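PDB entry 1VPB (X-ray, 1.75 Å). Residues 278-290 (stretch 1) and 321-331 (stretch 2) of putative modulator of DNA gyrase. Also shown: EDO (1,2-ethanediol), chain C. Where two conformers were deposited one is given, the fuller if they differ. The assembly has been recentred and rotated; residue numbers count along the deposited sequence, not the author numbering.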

ATOM      1  N   PHE A 278      -7.805  16.590 -17.752  1.00 34.78           N
ATOM      2  CA  PHE A 278      -8.989  17.241 -18.320  1.00 34.59           C
ATOM      3  C   PHE A 278      -9.029  18.756 -18.094  1.00 36.49           C
ATOM      4  O   PHE A 278      -9.962  19.439 -18.562  1.00 36.09           O
ATOM      5  CB  PHE A 278     -10.270  16.597 -17.786  1.00 37.50           C
ATOM      6  CG  PHE A 278     -10.470  16.702 -16.281  1.00 35.80           C
ATOM      7  CD1 PHE A 278      -9.980  15.724 -15.426  1.00 34.99           C
ATOM      8  CD2 PHE A 278     -11.204  17.768 -15.712  1.00 37.89           C
ATOM      9  CE1 PHE A 278     -10.177  15.789 -14.031  1.00 38.51           C
ATOM     10  CE2 PHE A 278     -11.364  17.847 -14.304  1.00 35.23           C
ATOM     11  CZ  PHE A 278     -10.877  16.867 -13.485  1.00 38.45           C
ATOM     12  N   LEU A 279      -8.055  19.260 -17.328  1.00 35.29           N
ATOM     13  CA  LEU A 279      -7.878  20.694 -17.160  1.00 34.42           C
ATOM     14  C   LEU A 279      -6.764  21.306 -18.021  1.00 36.85           C
ATOM     15  O   LEU A 279      -6.473  22.481 -17.922  1.00 35.98           O
ATOM     16  CB  LEU A 279      -7.654  21.013 -15.678  1.00 32.81           C
ATOM     17  CG  LEU A 279      -8.891  20.641 -14.821  1.00 33.43           C
ATOM     18  CD1 LEU A 279      -8.643  21.098 -13.387  1.00 37.84           C
ATOM     19  CD2 LEU A 279     -10.106  21.284 -15.350  1.00 39.10           C
ATOM     20  N   LEU A 280      -6.209  20.519 -18.944  1.00 37.39           N
ATOM     21  CA  LEU A 280      -5.203  21.040 -19.853  1.00 38.99           C
ATOM     22  C   LEU A 280      -5.901  22.105 -20.670  1.00 38.35           C
ATOM     23  O   LEU A 280      -7.075  21.929 -21.048  1.00 38.69           O
ATOM     24  CB  LEU A 280      -4.727  19.918 -20.769  1.00 43.35           C
ATOM     25  CG  LEU A 280      -3.635  20.254 -21.777  1.00 41.87           C
ATOM     26  CD1 LEU A 280      -2.300  20.471 -21.095  1.00 49.10           C
ATOM     27  CD2 LEU A 280      -3.592  19.097 -22.792  1.00 49.65           C
ATOM     28  N   ASN A 281      -5.205  23.208 -20.924  1.00 43.19           N
ATOM     29  CA  ASN A 281      -5.735  24.319 -21.740  1.00 41.53           C
ATOM     30  C   ASN A 281      -6.937  25.053 -21.138  1.00 42.83           C
ATOM     31  O   ASN A 281      -7.721  25.666 -21.848  1.00 43.00           O
ATOM     32  CB  ASN A 281      -6.116  23.854 -23.166  1.00 49.02           C
ATOM     33  CG  ASN A 281      -4.932  23.321 -23.949  1.00 53.45           C
ATOM     34  OD1 ASN A 281      -3.766  23.723 -23.733  1.00 64.16           O
ATOM     35  ND2 ASN A 281      -5.217  22.390 -24.858  1.00 67.97           N
ATOM     36  N   LYS A 282      -7.112  24.957 -19.834  1.00 38.83           N
ATOM     37  CA  LYS A 282      -8.222  25.658 -19.173  1.00 36.69           C
ATOM     38  C   LYS A 282      -7.734  26.813 -18.297  1.00 36.99           C
ATOM     39  O   LYS A 282      -8.551  27.471 -17.639  1.00 36.77           O
ATOM     40  CB  LYS A 282      -8.988  24.688 -18.316  1.00 37.22           C
ATOM     41  CG  LYS A 282      -9.571  23.455 -19.018  1.00 42.56           C
ATOM     42  CD  LYS A 282     -10.468  23.740 -20.129  1.00 48.17           C
ATOM     43  CE  LYS A 282     -11.018  22.412 -20.655  1.00 50.10           C
ATOM     44  NZ  LYS A 282     -11.345  22.528 -22.086  1.00 48.22           N
ATOM     45  N   LEU A 283      -6.428  27.093 -18.296  1.00 38.44           N
ATOM     46  CA  LEU A 283      -5.883  28.114 -17.427  1.00 37.08           C
ATOM     47  C   LEU A 283      -6.514  29.446 -17.798  1.00 36.92           C
ATOM     48  O   LEU A 283      -6.636  29.772 -18.971  1.00 36.24           O
ATOM     49  CB  LEU A 283      -4.344  28.160 -17.505  1.00 37.24           C
ATOM     50  CG  LEU A 283      -3.605  29.059 -16.516  1.00 40.51           C
ATOM     51  CD1 LEU A 283      -3.758  28.555 -15.072  1.00 40.93           C
ATOM     52  CD2 LEU A 283      -2.148  29.108 -16.865  1.00 41.64           C
ATOM     53  N   ASN A 284      -6.923  30.193 -16.763  1.00 37.06           N
ATOM     54  CA  ASN A 284      -7.527  31.503 -16.909  1.00 39.11           C
ATOM     55  C   ASN A 284      -8.852  31.478 -17.652  1.00 35.32           C
ATOM     56  O   ASN A 284      -9.332  32.510 -18.077  1.00 36.21           O
ATOM     57  CB  ASN A 284      -6.548  32.526 -17.504  1.00 41.98           C
ATOM     58  CG  ASN A 284      -5.242  32.625 -16.689  1.00 39.93           C
ATOM     59  OD1 ASN A 284      -4.185  32.468 -17.261  1.00 48.24           O
ATOM     60  ND2 ASN A 284      -5.335  32.799 -15.362  1.00 43.00           N
ATOM     61  N   GLU A 285      -9.491  30.313 -17.704  1.00 35.16           N
ATOM     62  CA  GLU A 285     -10.835  30.219 -18.235  1.00 35.76           C
ATOM     63  C   GLU A 285     -11.873  30.074 -17.141  1.00 34.42           C
ATOM     64  O   GLU A 285     -11.598  29.593 -16.031  1.00 35.10           O
ATOM     65  CB  GLU A 285     -10.950  29.013 -19.179  1.00 36.75           C
ATOM     66  CG  GLU A 285      -9.991  29.010 -20.371  1.00 40.48           C
ATOM     67  CD  GLU A 285     -10.234  30.116 -21.390  1.00 43.83           C
ATOM     68  OE1 GLU A 285     -11.286  30.800 -21.415  1.00 40.14           O
ATOM     69  OE2 GLU A 285      -9.315  30.341 -22.185  1.00 40.37           O
ATOM     70  N   LYS A 286     -13.086  30.465 -17.488  1.00 32.29           N
ATOM     71  CA  LYS A 286     -14.196  30.502 -16.547  1.00 33.64           C
ATOM     72  C   LYS A 286     -14.890  29.146 -16.604  1.00 33.34           C
ATOM     73  O   LYS A 286     -15.953  28.990 -17.237  1.00 33.23           O
ATOM     74  CB  LYS A 286     -15.167  31.636 -16.918  1.00 33.72           C
ATOM     75  CG  LYS A 286     -15.945  32.198 -15.756  1.00 37.91           C
ATOM     76  CD  LYS A 286     -16.803  31.227 -14.980  1.00 35.58           C
ATOM     77  CE  LYS A 286     -17.637  31.982 -13.913  1.00 41.48           C
ATOM     78  NZ  LYS A 286     -18.509  31.133 -13.057  1.00 35.60           N
ATOM     79  N   ILE A 287     -14.272  28.153 -15.950  1.00 32.56           N
ATOM     80  CA  ILE A 287     -14.735  26.781 -16.095  1.00 32.51           C
ATOM     81  C   ILE A 287     -15.717  26.315 -15.040  1.00 33.88           C
ATOM     82  O   ILE A 287     -16.432  25.372 -15.269  1.00 34.25           O
ATOM     83  CB  ILE A 287     -13.558  25.791 -16.189  1.00 34.73           C
ATOM     84  CG1 ILE A 287     -12.743  25.804 -14.922  1.00 34.65           C
ATOM     85  CG2 ILE A 287     -12.660  26.123 -17.357  1.00 39.54           C
ATOM     86  CD1 ILE A 287     -11.712  24.664 -14.919  1.00 39.08           C
ATOM     87  N   ALA A 288     -15.733  26.933 -13.861  1.00 31.69           N
ATOM     88  CA  ALA A 288     -16.569  26.423 -12.811  1.00 32.93           C
ATOM     89  C   ALA A 288     -17.446  27.534 -12.190  1.00 31.09           C
ATOM     90  O   ALA A 288     -17.508  28.653 -12.699  1.00 32.65           O
ATOM     91  CB  ALA A 288     -15.702  25.748 -11.784  1.00 34.21           C
ATOM     92  N   SER A 289     -18.136  27.190 -11.109  1.00 32.02           N
ATOM     93  CA  SER A 289     -19.142  28.046 -10.481  1.00 32.96           C
ATOM     94  C   SER A 289     -18.573  29.337  -9.922  1.00 31.14           C
ATOM     95  O   SER A 289     -17.464  29.368  -9.446  1.00 32.82           O
ATOM     96  CB  SER A 289     -19.813  27.303  -9.342  1.00 30.94           C
ATOM     97  OG  SER A 289     -20.759  28.123  -8.663  1.00 36.03           O
ATOM     98  N   ASP A 290     -19.397  30.400  -9.937  1.00 33.31           N
ATOM     99  CA  ASP A 290     -19.053  31.598  -9.166  1.00 33.92           C
ATOM    100  C   ASP A 290     -18.771  31.312  -7.712  1.00 33.79           C
ATOM    101  O   ASP A 290     -18.039  32.060  -7.072  1.00 35.83           O
ATOM    102  CB  ASP A 290     -20.218  32.582  -9.134  1.00 32.77           C
ATOM    103  CG  ASP A 290     -20.455  33.260 -10.414  1.00 35.76           C
ATOM    104  OD1 ASP A 290     -19.691  33.090 -11.387  1.00 33.50           O
ATOM    105  OD2 ASP A 290     -21.406  34.077 -10.509  1.00 33.13           O
ATOM    106  N   ILE A 321      -6.203  29.496  -6.745  0.50 32.68           N
ATOM    107  CA  ILE A 321      -6.412  28.330  -7.614  0.50 32.34           C
ATOM    108  C   ILE A 321      -7.650  28.554  -8.455  0.50 34.50           C
ATOM    109  O   ILE A 321      -7.550  28.559  -9.701  0.50 32.90           O
ATOM    110  CB  ILE A 321      -6.506  27.041  -6.809  0.50 33.05           C
ATOM    111  CG1 ILE A 321      -5.163  26.798  -6.116  0.50 32.97           C
ATOM    112  CG2 ILE A 321      -6.871  25.861  -7.745  0.50 30.60           C
ATOM    113  CD1 ILE A 321      -5.182  25.742  -5.083  0.50 31.60           C
ATOM    114  N   PHE A 322      -8.784  28.799  -7.790  1.00 33.65           N
ATOM    115  CA  PHE A 322      -9.991  29.267  -8.475  1.00 36.16           C
ATOM    116  C   PHE A 322     -10.444  30.577  -7.831  1.00 35.84           C
ATOM    117  O   PHE A 322     -10.493  30.671  -6.587  1.00 34.94           O
ATOM    118  CB  PHE A 322     -11.125  28.264  -8.309  1.00 33.77           C
ATOM    119  CG  PHE A 322     -10.959  27.020  -9.108  1.00 34.39           C
ATOM    120  CD1 PHE A 322     -11.362  26.994 -10.425  1.00 39.25           C
ATOM    121  CD2 PHE A 322     -10.460  25.863  -8.525  1.00 37.79           C
ATOM    122  CE1 PHE A 322     -11.243  25.838 -11.176  1.00 36.86           C
ATOM    123  CE2 PHE A 322     -10.285  24.715  -9.282  1.00 40.07           C
ATOM    124  CZ  PHE A 322     -10.690  24.714 -10.613  1.00 38.87           C
ATOM    125  N   ASP A 323     -10.792  31.534  -8.685  1.00 35.14           N
ATOM    126  CA  ASP A 323     -11.406  32.796  -8.262  1.00 34.08           C
ATOM    127  C   ASP A 323     -12.771  32.888  -8.937  1.00 33.95           C
ATOM    128  O   ASP A 323     -12.869  33.138 -10.142  1.00 34.82           O
ATOM    129  CB  ASP A 323     -10.464  33.919  -8.658  1.00 36.08           C
ATOM    130  CG  ASP A 323     -10.976  35.287  -8.279  1.00 46.26           C
ATOM    131  OD1 ASP A 323     -11.982  35.410  -7.558  1.00 42.19           O
ATOM    132  OD2 ASP A 323     -10.403  36.299  -8.697  1.00 45.38           O
ATOM    133  N   LYS A 324     -13.806  32.599  -8.155  1.00 34.22           N
ATOM    134  CA  LYS A 324     -15.164  32.615  -8.621  1.00 34.46           C
ATOM    135  C   LYS A 324     -15.271  31.831  -9.926  1.00 34.12           C
ATOM    136  O   LYS A 324     -15.847  32.287 -10.911  1.00 34.98           O
ATOM    137  CB  LYS A 324     -15.647  34.077  -8.804  1.00 33.04           C
ATOM    138  CG  LYS A 324     -15.828  34.813  -7.454  1.00 36.43           C
ATOM    139  CD  LYS A 324     -16.299  36.258  -7.661  1.00 42.38           C
ATOM    140  CE  LYS A 324     -16.086  37.090  -6.405  1.00 52.17           C
ATOM    141  NZ  LYS A 324     -16.760  36.523  -5.199  1.00 58.56           N
ATOM    142  N   GLY A 325     -14.673  30.640  -9.927  1.00 32.51           N
ATOM    143  CA  GLY A 325     -14.815  29.696 -11.026  1.00 33.58           C
ATOM    144  C   GLY A 325     -13.769  29.767 -12.114  1.00 33.98           C
ATOM    145  O   GLY A 325     -13.737  28.922 -13.003  1.00 34.32           O
ATOM    146  N   VAL A 326     -12.920  30.792 -12.047  1.00 33.04           N
ATOM    147  CA  VAL A 326     -11.850  30.960 -13.021  1.00 32.49           C
ATOM    148  C   VAL A 326     -10.641  30.217 -12.471  1.00 36.73           C
ATOM    149  O   VAL A 326     -10.205  30.462 -11.338  1.00 34.27           O
ATOM    150  CB  VAL A 326     -11.514  32.418 -13.235  1.00 33.97           C
ATOM    151  CG1 VAL A 326     -10.262  32.564 -14.134  1.00 36.57           C
ATOM    152  CG2 VAL A 326     -12.711  33.135 -13.822  1.00 33.26           C
ATOM    153  N   LEU A 327     -10.100  29.310 -13.264  1.00 33.70           N
ATOM    154  CA  LEU A 327      -8.880  28.597 -12.873  1.00 34.27           C
ATOM    155  C   LEU A 327      -7.650  29.481 -13.047  1.00 34.89           C
ATOM    156  O   LEU A 327      -7.429  30.042 -14.148  1.00 36.25           O
ATOM    157  CB  LEU A 327      -8.713  27.363 -13.754  1.00 34.10           C
ATOM    158  CG  LEU A 327      -7.455  26.541 -13.514  1.00 35.93           C
ATOM    159  CD1 LEU A 327      -7.425  26.024 -12.071  1.00 36.94           C
ATOM    160  CD2 LEU A 327      -7.441  25.413 -14.523  1.00 35.43           C
ATOM    161  N   ASN A 328      -6.848  29.615 -11.994  1.00 34.59           N
ATOM    162  CA  ASN A 328      -5.745  30.542 -12.042  1.00 33.47           C
ATOM    163  C   ASN A 328      -4.330  29.985 -11.878  1.00 34.74           C
ATOM    164  O   ASN A 328      -3.371  30.741 -12.005  1.00 36.00           O
ATOM    165  CB  ASN A 328      -5.926  31.645 -11.001  1.00 35.46           C
ATOM    166  CG  ASN A 328      -6.951  32.683 -11.436  1.00 39.72           C
ATOM    167  OD1 ASN A 328      -7.112  32.977 -12.623  1.00 40.20           O
ATOM    168  ND2 ASN A 328      -7.631  33.257 -10.475  1.00 38.38           N
ATOM    169  N   THR A 329      -4.217  28.705 -11.512  0.50 34.31           N
ATOM    170  CA  THR A 329      -2.926  28.066 -11.194  0.50 32.57           C
ATOM    171  C   THR A 329      -2.837  26.645 -11.706  0.50 33.53           C
ATOM    172  O   THR A 329      -3.793  25.874 -11.563  0.50 34.82           O
ATOM    173  CB  THR A 329      -2.759  28.013  -9.666  0.50 30.66           C
ATOM    174  OG1 THR A 329      -2.651  29.340  -9.162  0.50 32.37           O
ATOM    175  CG2 THR A 329      -1.440  27.366  -9.267  0.50 34.97           C
ATOM    176  N   TYR A 330      -1.651  26.288 -12.241  1.00 35.54           N
ATOM    177  CA  TYR A 330      -1.245  24.894 -12.317  1.00 35.08           C
ATOM    178  C   TYR A 330      -0.082  24.708 -11.326  1.00 36.40           C
ATOM    179  O   TYR A 330       0.601  25.687 -10.954  1.00 38.12           O
ATOM    180  CB  TYR A 330      -0.759  24.591 -13.714  1.00 36.16           C
ATOM    181  CG  TYR A 330      -1.767  24.563 -14.826  1.00 34.66           C
ATOM    182  CD1 TYR A 330      -2.966  23.882 -14.705  1.00 35.37           C
ATOM    183  CD2 TYR A 330      -1.458  25.114 -16.052  1.00 40.87           C
ATOM    184  CE1 TYR A 330      -3.863  23.779 -15.804  1.00 35.05           C
ATOM    185  CE2 TYR A 330      -2.346  25.036 -17.110  1.00 39.09           C
ATOM    186  CZ  TYR A 330      -3.541  24.374 -16.979  1.00 35.85           C
ATOM    187  OH  TYR A 330      -4.409  24.328 -18.074  1.00 38.83           O
ATOM    188  N   PHE A 331       0.177  23.451 -10.938  1.00 34.67           N
ATOM    189  CA  PHE A 331       1.223  23.111  -9.997  1.00 34.31           C
ATOM    190  C   PHE A 331       2.344  22.427 -10.786  1.00 36.52           C
ATOM    191  O   PHE A 331       2.287  21.230 -10.967  1.00 38.00           O
ATOM    192  CB  PHE A 331       0.705  22.253  -8.864  1.00 35.17           C
ATOM    193  CG  PHE A 331      -0.198  22.998  -7.937  1.00 35.79           C
ATOM    194  CD1 PHE A 331       0.350  23.897  -7.039  1.00 37.16           C
ATOM    195  CD2 PHE A 331      -1.572  22.834  -7.966  1.00 38.97           C
ATOM    196  CE1 PHE A 331      -0.466  24.654  -6.217  1.00 40.62           C
ATOM    197  CE2 PHE A 331      -2.378  23.614  -7.134  1.00 41.60           C
ATOM    198  CZ  PHE A 331      -1.815  24.501  -6.282  1.00 41.79           C
TER
HETATM  199  C1  EDO C 441     -22.208  35.096 -13.840  1.00 31.32           C
HETATM  200  O1  EDO C 441     -22.686  34.492 -12.648  1.00 30.78           O
HETATM  201  C2  EDO C 441     -20.899  34.485 -14.369  1.00 37.68           C
HETATM  202  O2  EDO C 441     -19.786  34.800 -13.502  1.00 35.72           O
HETATM  203  O   HOH W   1      -3.143  32.886 -13.637  1.00 38.98           O
HETATM  204  O   HOH W   2      -7.366  34.826 -14.741  1.00 51.59           O

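The best-formed polar contacts between the stretches are mostly backbone to backbone. Asn284 N donates to Leu327 O at 2.7 Å with an N-H...O angle of 141°, and Leu327 N donates to Glu285 O at 3.2 Å and 155°, so Leu327 is held through both its amide and its carbonyl. Further along, Ala288 N reaches Gly325 O at 2.9 Å and a favourable 161°; Ile287 N approaches the same oxygen at 3.1 Å, but its angle of 122° marks that bond as weak. CA-H...O contacts continue along the same path, the last of them past the Ala288 bond: Val326 CA to Glu285 O, Gly325 CA to Ala288 O and Lys324 CA to Asp290 O, each 3.3 Å.

Gly325 sits in the type I' turn from Asp323 to Val326, at phi 92° and psi -8°. An ideal CB here would point toward the first stretch and lie 2.1 Å from Ala288 O, a clash; it would also jam against the preceding carbonyl oxygen. Glycine therefore satisfies both the backbone angles and the close approach.

Two side chains extend the polar network. The Tyr330 hydroxyl donates to Leu279 O (OH to O, 2.8 Å), the carbonyl that also accepts from Lys282 N at 3.2 Å within the type II turn from Leu279 to Lys282. With chi1 of the tyrosine at -70°, its CA-to-CB bond points sideways relative to the first stretch, yet the end of the side chain comes nearer and delivers the hydroxyl to this turn. Asn284, whose phi of 64° fits the third position of the next type II turn, directs its CB away while its amide returns: ND2 donates to Asn328 OD1 at 3.3 Å and 136°. Water 1 links Asn284 ND2 (2.8 Å) to Asn328 O (2.7 Å), reinforcing this exposed edge.

Lys286 braces its own stretch: NZ forms a salt bridge with Asp290 OD1 at 2.8 Å and donates to Ala288 O at 2.7 Å. The carboxylate of Asp290 also accepts from both hydroxyls of an ethanediol, probably from the crystallisation liquor, with O2 to OD1 at 2.7 Å and O1 to OD2 at 2.5 Å.

Apolar packing completes the contact, which buries 753 Å² summed over both sides. Leu283 places CD1 over one face of the Tyr330 ring, Leu283 CB lies 3.7 Å from Tyr330 CE2, and Leu283 CD1 is 4.5 Å from Leu327 CG. Ile287 CD1 meets the edge of the Phe322 ring at CE1, 4.0 Å away, and lies 4.2 Å from Leu327 CB. The branched aliphatic chains suit these positions by filling space beside the rings and the buried Leu327.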